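Local atomic coordinates of ESSC (Geobacillus thermodenitrificans, PDB entry 5FWH), a protein that forms part of the bacterial type VII secretion apparatus as an ATPase of the FtsK/SpoIIIE type, represented here by its N-terminal forkhead-associated (FHA) region. Residues R122-K127 and V133-D138; F168-I171 and L175-V178; L57-L60 and Q65-E68; I75-D78 and Q83-I86; V23-I26 and E31-V34. All coordinates share one frame; numbering follows the deposited sequence.

Contact 1. Residues R122-K127 and V133-D138; sequences RFSLRK and VVIPDD
Ile135 sits across from Ser124 in a hydrogen-bonded antiparallel pair, and its side chain runs out over the neighbouring strand. CB rests 3.8 Å from Ser124 OG. With CG1 anti to the carbonyl carbon (chi1 -60°), the chain runs on to CD1, which touches Ser124 OG, approaches Arg126 CD at 3.9 Å and lies over one face of the guanidinium, 4.2 Å from Arg126 CZ. A branched aliphatic suits this place because it shields the arginine stem while the charged end goes on to a salt bridge with Glu105. Beneath it the backbones join through Ser124 N to Ile135 O (3.0 Å) and the nearly straight return bond from Ile135 N to Ser124 O. On the other face, Leu125 CD2 packs on Val134 CB at 4.0 Å, and the Phe123 and Phe168 rings meet edge to face. At the end away from the turn, Arg122 and Asp137 run side by side, Arg122 CD lying 3.3 Å from Asp137 OD2, although Arg122 NH1 is committed to Asp111. The hairpin thus has an oily inner face and an outer one where Ile135 packs on the arginine's aliphatic stem; Asp137 probably adds electrostatic attraction for Arg122 without a direct salt bridge.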
loop_
_atom_site.group_PDB
_atom_site.type_symbol
_atom_site.label_atom_id
_atom_site.label_comp_id
_atom_site.label_asym_id
_atom_site.label_seq_id
_atom_site.Cartn_x
_atom_site.Cartn_y
_atom_site.Cartn_z
ATOM N N ARG A 122 6.858 5.199 -7.674
ATOM C CA ARG A 122 7.770 5.332 -8.742
ATOM C C ARG A 122 8.831 4.265 -8.557
ATOM O O ARG A 122 9.617 4.365 -7.640
ATOM C CB ARG A 122 8.368 6.778 -8.737
ATOM C CG ARG A 122 9.650 6.961 -9.538
ATOM C CD ARG A 122 10.166 8.406 -9.479
ATOM N NE ARG A 122 9.265 9.266 -10.233
ATOM C CZ ARG A 122 9.254 9.379 -11.566
ATOM N NH1 ARG A 122 10.112 8.709 -12.335
ATOM N NH2 ARG A 122 8.362 10.160 -12.149
ATOM N N PHE A 123 8.930 3.331 -9.488
ATOM C CA PHE A 123 9.925 2.269 -9.358
ATOM C C PHE A 123 9.977 1.521 -10.666
ATOM O O PHE A 123 9.152 1.750 -11.498
ATOM C CB PHE A 123 9.581 1.334 -8.152
ATOM C CG PHE A 123 8.260 0.583 -8.282
ATOM C CD1 PHE A 123 8.206 -0.701 -8.872
ATOM C CD2 PHE A 123 7.081 1.097 -7.718
ATOM C CE1 PHE A 123 7.015 -1.404 -9.004
ATOM C CE2 PHE A 123 5.872 0.340 -7.798
ATOM C CZ PHE A 123 5.840 -0.871 -8.477
ATOM N N SER A 124 10.970 0.688 -10.905
ATOM C CA SER A 124 10.906 -0.108 -12.110
ATOM C C SER A 124 11.041 -1.543 -11.755
ATOM O O SER A 124 11.481 -1.853 -10.688
ATOM C CB SER A 124 11.925 0.332 -13.170
ATOM O OG SER A 124 13.217 0.055 -12.733
ATOM N N LEU A 125 10.534 -2.411 -12.614
ATOM C CA LEU A 125 10.675 -3.871 -12.482
ATOM C C LEU A 125 11.483 -4.376 -13.679
ATOM O O LEU A 125 11.163 -4.044 -14.822
ATOM C CB LEU A 125 9.326 -4.523 -12.449
ATOM C CG LEU A 125 8.401 -4.141 -11.263
ATOM C CD1 LEU A 125 7.078 -4.872 -11.431
ATOM C CD2 LEU A 125 8.894 -4.620 -9.941
ATOM N N ARG A 126 12.507 -5.178 -13.426
ATOM C CA ARG A 126 13.321 -5.713 -14.501
ATOM C C ARG A 126 13.591 -7.170 -14.387
ATOM O O ARG A 126 13.964 -7.678 -13.312
ATOM C CB ARG A 126 14.682 -5.069 -14.486
ATOM C CG ARG A 126 14.687 -3.763 -15.177
ATOM C CD ARG A 126 16.050 -3.150 -15.106
ATOM N NE ARG A 126 15.867 -1.719 -15.159
ATOM C CZ ARG A 126 16.731 -0.820 -14.712
ATOM N NH1 ARG A 126 17.927 -1.159 -14.204
ATOM N NH2 ARG A 126 16.381 0.458 -14.817
ATOM N N LYS A 127 13.480 -7.811 -15.533
ATOM C CA LYS A 127 13.572 -9.221 -15.616
ATOM C C LYS A 127 14.979 -9.617 -16.009
ATOM O O LYS A 127 15.519 -9.118 -16.999
ATOM C CB LYS A 127 12.584 -9.732 -16.635
ATOM C CG LYS A 127 12.268 -11.181 -16.416
ATOM C CD LYS A 127 11.158 -11.600 -17.330
ATOM C CE LYS A 127 10.748 -13.015 -17.016
ATOM N NZ LYS A 127 10.109 -13.635 -18.210
ATOM N N VAL A 133 13.485 -8.217 -10.776
ATOM C CA VAL A 133 14.100 -7.339 -9.780
ATOM C C VAL A 133 13.291 -6.033 -9.651
ATOM O O VAL A 133 12.868 -5.452 -10.635
ATOM C CB VAL A 133 15.527 -6.998 -10.220
ATOM C CG1 VAL A 133 16.189 -6.005 -9.275
ATOM C CG2 VAL A 133 16.336 -8.274 -10.252
ATOM N N VAL A 134 13.067 -5.599 -8.425
ATOM C CA VAL A 134 12.512 -4.283 -8.158
ATOM C C VAL A 134 13.638 -3.274 -7.910
ATOM O O VAL A 134 14.486 -3.513 -7.046
ATOM C CB VAL A 134 11.503 -4.276 -6.993
ATOM C CG1 VAL A 134 12.082 -4.804 -5.693
ATOM C CG2 VAL A 134 10.953 -2.859 -6.814
ATOM N N ILE A 135 13.603 -2.146 -8.611
ATOM C CA ILE A 135 14.582 -1.060 -8.433
ATOM C C ILE A 135 13.778 0.151 -8.001
ATOM O O ILE A 135 13.058 0.718 -8.802
ATOM C CB ILE A 135 15.351 -0.744 -9.741
ATOM C CG1 ILE A 135 16.136 -2.000 -10.248
ATOM C CG2 ILE A 135 16.313 0.466 -9.577
ATOM C CD1 ILE A 135 15.423 -2.804 -11.302
ATOM N N PRO A 136 13.867 0.532 -6.733
ATOM C CA PRO A 136 13.083 1.699 -6.309
ATOM C C PRO A 136 13.769 3.024 -6.643
ATOM O O PRO A 136 14.953 3.067 -7.038
ATOM C CB PRO A 136 12.991 1.531 -4.785
ATOM C CG PRO A 136 14.219 0.747 -4.444
ATOM C CD PRO A 136 14.509 -0.151 -5.603
ATOM N N ASP A 137 13.017 4.098 -6.479
ATOM C CA ASP A 137 13.546 5.424 -6.697
ATOM C C ASP A 137 13.729 6.134 -5.353
ATOM O O ASP A 137 13.039 5.853 -4.370
ATOM C CB ASP A 137 12.677 6.200 -7.694
ATOM C CG ASP A 137 13.509 6.906 -8.764
ATOM O OD1 ASP A 137 14.612 7.391 -8.429
ATOM O OD2 ASP A 137 13.090 6.954 -9.942
ATOM N N ASP A 138 14.691 7.041 -5.307
ATOM C CA ASP A 138 15.100 7.633 -4.037
ATOM C C ASP A 138 13.962 8.423 -3.420
ATOM O O ASP A 138 13.726 8.328 -2.212
ATOM C CB ASP A 138 16.343 8.508 -4.204
ATOM C CG ASP A 138 17.568 7.712 -4.617
ATOM O OD1 ASP A 138 17.402 6.730 -5.377
ATOM O OD2 ASP A 138 18.695 8.078 -4.191
#

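Contact 2. Residues F168-I171 and L175-V178; sequences FVFI and LLAV
The carbonyl oxygen of Leu175 is gripped by two groups of segment 168-171: Ile171 N donates a hydrogen bond of 2.8 Å to Leu175 O, somewhat bent at the hydrogen (144°), and the CA-H of Phe170 adds a softer contact. Farther along, Val169 and Ala177 exchange two bonds, Val169 N to Ala177 O and the straighter Ala177 N to Val169 O, both 2.8 Å. Ala177 suits its place because a lone methyl fits close beside the opposing backbone, its CB 3.7 Å from Val169 O. The two strands form a hairpin in the larger sheet of a beta sandwich, consistent with the FHA fold, and the face bearing Phe168, Phe170, Leu176 and Val178 is turned toward its core. There Leu176, with CG anti to the backbone N (chi1 173°), raises CD1 over the middle of the Phe170 ring, 4.0 Å from the centroid and only 4° off the normal, a clean CH-pi contact. The ring also stacks with Trp132 from the other sheet, so a flat, polarisable group serves well. Were Phe170 replaced by an alanine, Leu176 CD1 would probably lose its aromatic cover and a gap would open beside Trp132. Phe168 and Val178 instead lie side by side and point the same way, Phe168 CD2 meeting Val178 CG2 at 3.9 Å, while both side chains also touch Ile116.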
loop_
_atom_site.group_PDB
_atom_site.type_symbol
_atom_site.label_atom_id
_atom_site.label_comp_id
_atom_site.label_asym_id
_atom_site.label_seq_id
_atom_site.Cartn_x
_atom_site.Cartn_y
_atom_site.Cartn_z
ATOM N N PHE A 168 1.159 -4.633 -5.635
ATOM C CA PHE A 168 1.682 -5.315 -6.820
ATOM C C PHE A 168 2.168 -6.673 -6.402
ATOM O O PHE A 168 2.955 -6.762 -5.447
ATOM C CB PHE A 168 2.852 -4.575 -7.426
ATOM C CG PHE A 168 2.564 -3.121 -7.746
ATOM C CD1 PHE A 168 2.609 -2.172 -6.751
ATOM C CD2 PHE A 168 2.314 -2.730 -9.030
ATOM C CE1 PHE A 168 2.389 -0.827 -7.010
ATOM C CE2 PHE A 168 2.012 -1.408 -9.310
ATOM C CZ PHE A 168 2.066 -0.463 -8.290
ATOM N N VAL A 169 1.663 -7.729 -7.049
ATOM C CA VAL A 169 2.058 -9.129 -6.711
ATOM C C VAL A 169 2.256 -9.903 -7.993
ATOM O O VAL A 169 1.369 -9.912 -8.833
ATOM C CB VAL A 169 1.021 -9.877 -5.855
ATOM C CG1 VAL A 169 1.630 -11.148 -5.285
ATOM C CG2 VAL A 169 0.554 -9.014 -4.689
ATOM N N PHE A 170 3.440 -10.492 -8.192
ATOM C CA PHE A 170 3.614 -11.458 -9.265
ATOM C C PHE A 170 2.881 -12.742 -8.787
ATOM O O PHE A 170 3.197 -13.349 -7.725
ATOM C CB PHE A 170 5.098 -11.726 -9.584
ATOM C CG PHE A 170 5.698 -10.712 -10.544
ATOM C CD1 PHE A 170 5.403 -10.767 -11.896
ATOM C CD2 PHE A 170 6.498 -9.676 -10.070
ATOM C CE1 PHE A 170 5.918 -9.835 -12.763
ATOM C CE2 PHE A 170 7.018 -8.726 -10.919
ATOM C CZ PHE A 170 6.726 -8.801 -12.285
ATOM N N ILE A 171 1.887 -13.127 -9.548
ATOM C CA ILE A 171 1.222 -14.396 -9.304
ATOM C C ILE A 171 2.185 -15.494 -9.769
ATOM O O ILE A 171 2.387 -16.482 -9.081
ATOM C CB ILE A 171 -0.048 -14.557 -10.148
ATOM C CG1 ILE A 171 -1.104 -13.499 -9.797
ATOM C CG2 ILE A 171 -0.602 -15.972 -10.008
ATOM C CD1 ILE A 171 -1.634 -13.546 -8.388
ATOM N N LEU A 175 2.827 -13.049 -14.853
ATOM C CA LEU A 175 1.563 -12.414 -14.481
ATOM C C LEU A 175 1.673 -11.521 -13.249
ATOM O O LEU A 175 1.970 -11.977 -12.138
ATOM C CB LEU A 175 0.473 -13.456 -14.221
ATOM C CG LEU A 175 -0.049 -14.121 -15.523
ATOM C CD1 LEU A 175 0.038 -15.624 -15.448
ATOM C CD2 LEU A 175 -1.479 -13.725 -15.868
ATOM N N LEU A 176 1.290 -10.261 -13.450
ATOM C CA LEU A 176 1.441 -9.218 -12.448
ATOM C C LEU A 176 0.085 -8.662 -12.065
ATOM O O LEU A 176 -0.629 -8.155 -12.939
ATOM C CB LEU A 176 2.332 -8.127 -13.012
ATOM C CG LEU A 176 2.445 -6.898 -12.141
ATOM C CD1 LEU A 176 3.161 -7.285 -10.852
ATOM C CD2 LEU A 176 3.148 -5.821 -12.931
ATOM N N ALA A 177 -0.280 -8.801 -10.791
ATOM C CA ALA A 177 -1.550 -8.329 -10.320
ATOM C C ALA A 177 -1.321 -7.063 -9.576
ATOM O O ALA A 177 -0.361 -6.933 -8.793
ATOM C CB ALA A 177 -2.262 -9.335 -9.461
ATOM N N VAL A 178 -2.138 -6.098 -9.917
ATOM C CA VAL A 178 -2.129 -4.781 -9.317
ATOM C C VAL A 178 -3.440 -4.454 -8.642
ATOM O O VAL A 178 -4.444 -4.574 -9.296
ATOM C CB VAL A 178 -1.890 -3.738 -10.411
ATOM C CG1 VAL A 178 -1.867 -2.327 -9.794
ATOM C CG2 VAL A 178 -0.619 -4.120 -11.131
#

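Contact 3. Residues L57-L60 and Q65-E68; sequences LAVL and QIGE
Val59 and Ile66 meet at a slant, the CG1 branch of each reaching for the other and touching at 3.8 Å. Val59 places CG1 anti to its own amide nitrogen (chi1 -180°). Ile66 holds its CG1 between backbone N and carbonyl carbon (chi1 58°), a rotamer that brings this branch over Val59 and sends CD1 along beside the same methyl. Branched aliphatic residues fit here because each can offer a methyl or methylene sideward without a long, mobile chain.

The face bearing Ala58, Leu60, Gln65 and Glu68 is built differently. Leu60 leans its CD2 over the start of the second strand, 3.7 Å from Gln65 CA, and so lies against the aliphatic part of the glutamine. The polar end of Gln65 runs along its own strand, where NE2 gives a hydrogen bond of 2.9 Å to Glu68 OE2. The acceptor lies close to the amide plane and uses its anti lone pair, which ties the two long chains together alongside Ala58, whose lone methyl takes little room on that face.

Val59 O receives a sound bond from Ile66 N (2.8 Å) and a weak, bent one from Gly67 N (3.4 Å), while Val59 N returns a bond to Gly67 O at 3.0 Å. Two consecutive residues, Ile66 and Gly67, therefore oppose one, and the extra residue lets Gln65 and Glu68, three apart in sequence, fall on the same face, where they can bond. The register slips by a residue before Leu60 pairs with Gln65: a classic beta bulge, set in a hairpin whose second strand edges its sheet.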
loop_
_atom_site.group_PDB
_atom_site.type_symbol
_atom_site.label_atom_id
_atom_site.label_comp_id
_atom_site.label_asym_id
_atom_site.label_seq_id
_atom_site.Cartn_x
_atom_site.Cartn_y
_atom_site.Cartn_z
ATOM N N LEU A 57 -13.956 7.653 8.009
ATOM C CA LEU A 57 -13.415 7.122 9.256
ATOM C C LEU A 57 -13.134 8.249 10.196
ATOM O O LEU A 57 -12.549 9.244 9.817
ATOM C CB LEU A 57 -12.129 6.344 9.009
ATOM C CG LEU A 57 -12.242 4.878 8.610
ATOM C CD1 LEU A 57 -13.411 4.617 7.698
ATOM C CD2 LEU A 57 -10.940 4.420 7.981
ATOM N N ALA A 58 -13.530 8.097 11.445
ATOM C CA ALA A 58 -13.232 9.116 12.427
ATOM C C ALA A 58 -11.909 8.660 13.052
ATOM O O ALA A 58 -11.709 7.472 13.299
ATOM C CB ALA A 58 -14.322 9.192 13.438
ATOM N N VAL A 59 -11.005 9.615 13.194
ATOM C CA VAL A 59 -9.720 9.407 13.775
ATOM C C VAL A 59 -9.725 10.184 15.085
ATOM O O VAL A 59 -9.934 11.420 15.131
ATOM C CB VAL A 59 -8.519 9.873 12.903
ATOM C CG1 VAL A 59 -7.206 9.579 13.647
ATOM C CG2 VAL A 59 -8.446 9.136 11.573
ATOM N N LEU A 60 -9.495 9.452 16.149
ATOM C CA LEU A 60 -9.394 10.038 17.487
ATOM C C LEU A 60 -8.018 9.661 18.106
ATOM O O LEU A 60 -7.453 8.603 17.870
ATOM C CB LEU A 60 -10.522 9.529 18.376
ATOM C CG LEU A 60 -11.878 9.102 17.810
ATOM C CD1 LEU A 60 -12.565 8.201 18.822
ATOM C CD2 LEU A 60 -12.759 10.320 17.572
ATOM N N GLN A 65 -11.323 13.612 18.645
ATOM C CA GLN A 65 -11.164 13.613 17.210
ATOM C C GLN A 65 -10.028 14.563 16.756
ATOM O O GLN A 65 -9.857 15.660 17.278
ATOM C CB GLN A 65 -12.486 13.946 16.536
ATOM C CG GLN A 65 -12.626 13.267 15.172
ATOM C CD GLN A 65 -14.048 13.322 14.637
ATOM O OE1 GLN A 65 -14.980 12.833 15.271
ATOM N NE2 GLN A 65 -14.220 13.929 13.473
ATOM N N ILE A 66 -9.180 14.061 15.877
ATOM C CA ILE A 66 -8.116 14.845 15.298
ATOM C C ILE A 66 -8.243 14.852 13.786
ATOM O O ILE A 66 -7.472 15.547 13.119
ATOM C CB ILE A 66 -6.724 14.370 15.748
ATOM C CG1 ILE A 66 -6.497 12.891 15.386
ATOM C CG2 ILE A 66 -6.568 14.567 17.256
ATOM C CD1 ILE A 66 -5.052 12.455 15.466
ATOM N N GLY A 67 -9.232 14.127 13.250
ATOM C CA GLY A 67 -9.455 14.114 11.806
ATOM C C GLY A 67 -10.564 13.178 11.371
ATOM O O GLY A 67 -11.188 12.475 12.168
ATOM N N GLU A 68 -10.834 13.213 10.089
ATOM C CA GLU A 68 -11.675 12.222 9.482
ATOM C C GLU A 68 -10.999 11.860 8.214
ATOM O O GLU A 68 -10.439 12.737 7.587
ATOM C CB GLU A 68 -13.036 12.799 9.169
ATOM C CG GLU A 68 -13.734 13.326 10.390
ATOM C CD GLU A 68 -15.187 13.685 10.125
ATOM O OE1 GLU A 68 -15.669 13.476 8.964
ATOM O OE2 GLU A 68 -15.840 14.169 11.091
#

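Contact 4. Residues I75-D78 and Q83-I86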
loop_
_atom_site.group_PDB
_atom_site.type_symbol
_atom_site.label_atom_id
_atom_site.label_comp_id
_atom_site.label_asym_id
_atom_site.label_seq_id
_atom_site.Cartn_x
_atom_site.Cartn_y
_atom_site.Cartn_z
ATOM N N ILE A 75 -3.697 10.708 6.994
ATOM C CA ILE A 75 -3.398 11.660 8.034
ATOM C C ILE A 75 -2.073 11.352 8.727
ATOM O O ILE A 75 -1.708 10.197 8.979
ATOM C CB ILE A 75 -4.536 11.688 9.077
ATOM C CG1 ILE A 75 -4.467 12.960 9.916
ATOM C CG2 ILE A 75 -4.531 10.418 9.941
ATOM C CD1 ILE A 75 -5.653 13.133 10.827
ATOM N N THR A 76 -1.378 12.408 9.070
ATOM C CA THR A 76 -0.084 12.264 9.699
ATOM C C THR A 76 -0.246 12.784 11.119
ATOM O O THR A 76 -1.014 13.693 11.361
ATOM C CB THR A 76 0.959 13.044 8.920
ATOM O OG1 THR A 76 0.876 12.625 7.577
ATOM C CG2 THR A 76 2.359 12.749 9.427
ATOM N N ILE A 77 0.436 12.168 12.055
ATOM C CA ILE A 77 0.095 12.322 13.471
ATOM C C ILE A 77 1.352 12.153 14.268
ATOM O O ILE A 77 2.158 11.304 13.945
ATOM C CB ILE A 77 -0.994 11.314 13.990
ATOM C CG1 ILE A 77 -0.597 9.834 13.824
ATOM C CG2 ILE A 77 -2.325 11.502 13.262
ATOM C CD1 ILE A 77 -0.163 9.115 15.079
ATOM N N ASP A 78 1.503 13.002 15.292
ATOM C CA ASP A 78 2.633 12.980 16.237
ATOM C C ASP A 78 2.424 12.069 17.461
ATOM O O ASP A 78 1.491 12.303 18.260
ATOM C CB ASP A 78 2.909 14.392 16.727
ATOM C CG ASP A 78 4.331 14.561 17.101
ATOM O OD1 ASP A 78 4.750 14.008 18.153
ATOM O OD2 ASP A 78 5.040 15.185 16.292
ATOM N N GLN A 83 5.689 10.348 15.021
ATOM C CA GLN A 83 5.579 10.454 13.560
ATOM C C GLN A 83 5.049 9.173 12.882
ATOM O O GLN A 83 5.796 8.220 12.688
ATOM C CB GLN A 83 6.908 10.796 12.968
ATOM C CG GLN A 83 6.891 10.960 11.463
ATOM C CD GLN A 83 5.697 11.756 10.947
ATOM O OE1 GLN A 83 4.923 11.260 10.120
ATOM N NE2 GLN A 83 5.534 12.986 11.442
HETATM N N MSE A 84 3.752 9.182 12.535
HETATM C CA MSE A 84 3.056 8.032 11.912
HETATM C C MSE A 84 2.033 8.489 10.880
HETATM O O MSE A 84 1.277 9.405 11.160
HETATM C CB MSE A 84 2.415 7.190 13.063
HETATM C CG MSE A 84 1.108 6.543 12.676
HETATM SE SE MSE A 84 0.207 5.365 14.056
HETATM C CE MSE A 84 1.746 4.591 14.982
ATOM N N THR A 85 1.929 7.830 9.723
ATOM C CA THR A 85 0.828 8.169 8.783
ATOM C C THR A 85 -0.190 7.003 8.679
ATOM O O THR A 85 0.164 5.751 8.689
ATOM C CB THR A 85 1.446 8.560 7.410
ATOM O OG1 THR A 85 2.244 9.748 7.594
ATOM C CG2 THR A 85 0.392 8.812 6.352
ATOM N N ILE A 86 -1.468 7.385 8.696
ATOM C CA ILE A 86 -2.561 6.423 8.411
ATOM C C ILE A 86 -3.271 6.867 7.164
ATOM O O ILE A 86 -3.544 8.088 6.980
ATOM C CB ILE A 86 -3.650 6.375 9.491
ATOM C CG1 ILE A 86 -3.063 6.332 10.893
ATOM C CG2 ILE A 86 -4.594 5.190 9.215
ATOM C CD1 ILE A 86 -1.934 5.367 11.086
#
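Gln83, just ahead of Met84, folds its chain back across Thr76: CG is anti to the backbone N (chi1 -179°), and the bend that follows carries OE1 to Thr76 CG2, so close that the placing of this exposed amide is best taken as approximate. Next comes Met84, present as selenomethionine. Its N bonds to Ile77 O at 3.0 Å, while the reverse bond, from Ile77 N to Met84 O, is weak. Their side chains lie alongside one another and point the same way, Ile77 CD1 touching Met84 CG at 3.7 Å and the selenium at 3.9 Å. With an alanine instead of Ile77, Met84 CG and the selenium would lose this neighbour, and the end of the chain would probably be freer to turn. Thr85 faces the other way and shares a hydrogen bond with Thr76, OG1 to OG1 at 3.2 Å, a small polar clasp suited to a solvent-facing side. Ile86 closes the walk with a pair of backbone bonds to Ile75, the one from Ile86 N to Ile75 O at 2.8 Å. The hairpin is thus amphipathic: threonine hydroxyls on one face, aliphatic groups and selenium on the other, so burial of the latter probably helps hold it to the facing sheet.

Contact 5. Residues V23-I26 and E31-V34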
loop_
_atom_site.group_PDB
_atom_site.type_symbol
_atom_site.label_atom_id
_atom_site.label_comp_id
_atom_site.label_asym_id
_atom_site.label_seq_id
_atom_site.Cartn_x
_atom_site.Cartn_y
_atom_site.Cartn_z
ATOM N N VAL A 23 -14.877 -0.187 15.730
ATOM C CA VAL A 23 -13.931 0.753 16.342
ATOM C C VAL A 23 -12.609 0.041 16.658
ATOM O O VAL A 23 -12.560 -0.819 17.542
ATOM C CB VAL A 23 -14.507 1.408 17.616
ATOM C CG1 VAL A 23 -15.288 0.391 18.456
ATOM C CG2 VAL A 23 -13.417 2.126 18.431
ATOM N N ILE A 24 -11.539 0.400 15.935
ATOM C CA ILE A 24 -10.270 -0.298 16.058
ATOM C C ILE A 24 -9.264 0.617 16.652
ATOM O O ILE A 24 -9.435 1.812 16.628
ATOM C CB ILE A 24 -9.745 -0.918 14.739
ATOM C CG1 ILE A 24 -9.184 0.117 13.765
ATOM C CG2 ILE A 24 -10.822 -1.764 14.063
ATOM C CD1 ILE A 24 -7.747 -0.163 13.404
ATOM N N VAL A 25 -8.205 0.034 17.179
ATOM C CA VAL A 25 -7.216 0.767 17.934
ATOM C C VAL A 25 -5.812 0.305 17.514
ATOM O O VAL A 25 -5.508 -0.933 17.341
ATOM C CB VAL A 25 -7.425 0.696 19.468
ATOM C CG1 VAL A 25 -7.538 -0.738 19.935
ATOM C CG2 VAL A 25 -6.287 1.422 20.212
ATOM N N ILE A 26 -5.001 1.333 17.322
ATOM C CA ILE A 26 -3.625 1.209 16.997
ATOM C C ILE A 26 -2.960 1.665 18.220
ATOM O O ILE A 26 -3.154 2.836 18.646
ATOM C CB ILE A 26 -3.186 2.185 15.854
ATOM C CG1 ILE A 26 -4.056 1.976 14.627
ATOM C CG2 ILE A 26 -1.665 2.085 15.556
ATOM C CD1 ILE A 26 -3.984 3.128 13.638
ATOM N N GLU A 31 -2.622 -7.112 22.015
ATOM C CA GLU A 31 -4.096 -7.198 21.929
ATOM C C GLU A 31 -4.712 -6.240 20.899
ATOM O O GLU A 31 -5.673 -6.584 20.229
ATOM C CB GLU A 31 -4.723 -6.980 23.316
ATOM C CG GLU A 31 -4.700 -5.535 23.790
ATOM C CD GLU A 31 -4.674 -5.351 25.299
ATOM O OE1 GLU A 31 -5.237 -6.204 26.021
ATOM O OE2 GLU A 31 -4.095 -4.331 25.758
ATOM N N HIS A 32 -4.125 -5.056 20.734
ATOM C CA HIS A 32 -4.649 -4.066 19.800
ATOM C C HIS A 32 -4.783 -4.596 18.400
ATOM O O HIS A 32 -4.141 -5.552 18.029
ATOM C CB HIS A 32 -3.762 -2.834 19.771
ATOM C CG HIS A 32 -3.842 -2.026 21.010
ATOM N ND1 HIS A 32 -2.728 -1.487 21.605
ATOM C CD2 HIS A 32 -4.898 -1.674 21.785
ATOM C CE1 HIS A 32 -3.099 -0.792 22.668
ATOM N NE2 HIS A 32 -4.408 -0.909 22.812
ATOM N N HIS A 33 -5.613 -3.924 17.620
ATOM C CA HIS A 33 -5.806 -4.332 16.268
ATOM C C HIS A 33 -4.531 -4.192 15.459
ATOM O O HIS A 33 -4.147 -5.116 14.725
ATOM C CB HIS A 33 -6.948 -3.549 15.680
ATOM C CG HIS A 33 -8.231 -3.867 16.350
ATOM N ND1 HIS A 33 -8.641 -3.234 17.505
ATOM C CD2 HIS A 33 -9.149 -4.838 16.095
ATOM C CE1 HIS A 33 -9.783 -3.770 17.906
ATOM N NE2 HIS A 33 -10.104 -4.749 17.076
ATOM N N VAL A 34 -3.848 -3.048 15.590
ATOM C CA VAL A 34 -2.565 -2.870 14.888
ATOM C C VAL A 34 -1.552 -2.497 15.973
ATOM O O VAL A 34 -1.802 -1.534 16.719
ATOM C CB VAL A 34 -2.677 -1.776 13.785
ATOM C CG1 VAL A 34 -1.296 -1.441 13.216
ATOM C CG2 VAL A 34 -3.591 -2.204 12.653
#
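Ile24 packs over one face of the His33 ring, its CB 3.6 Å above the plane and shifted toward the rim, a CH-pi contact in which CG2 also leans on the ring. His33 has its CG anti to the carbonyl carbon (chi1 -65°), which swings the flat imidazole back along the strand instead of letting it trail away. Next to it Ile26 and Val34 lie side by side, pointing the same way, with Ile26 CG1 at 4.1 Å from Val34 CB. Ile24, Ile26 and Val34 are the buried part of the contact: Phe15 backs Ile24 and Val34, and Ile26 also reaches Met84 and Ile86, a spot that beta-branched residues suit. The backbone link centres on Val25 O, which takes a straight bond from Val34 N at 3.2 Å and a weak, strongly bent one from His33 N.

Toward solvent lie the partly exposed Val25, His32 and His33. Packing can still be close here, for Val25 sets CG1 3.4 Å from His32 CD2 and its CG2 leans on the same ring carbon, but the polar bonds are slack: His32 ND1 makes a weak bond to Gln29 N, and His33 NE2 a weak one to Glu21. The His32 ring also meets Tyr45 edge to face. At the far end Val23 is exposed and barely takes part, Val23 O coming no nearer than 4.1 Å to His33 CE1.

Ile26 and Val34 form a parallel bridge, so the connection that brings the chain back does not make a simple hairpin; a short strand is laid parallel on the edge of a mixed sheet in a beta sandwich, consistent with an FHA domain.

In the fold
The contacts divide between two sandwich-like halves of the chain. Contacts 1 and 2 are hairpins in facing sheets of the later half and touch through aromatic and aliphatic groups, Leu125 meeting Phe170. Contact 2 is the most deeply buried and is purely apolar in its side chains, whereas contact 1 adds charged groups on its outer face. Contacts 3, 4 and 5 belong to the earlier half. Contacts 3 and 5 reach opposite edges of one sheet, and contact 4 lies in the sheet facing it, meeting contact 3 through Ile66 and Ile77 and contact 5 through Ile26. Exposed sides carry an amide and a carboxylate in contact 3, hydroxyls in contact 4, imidazoles in contact 5.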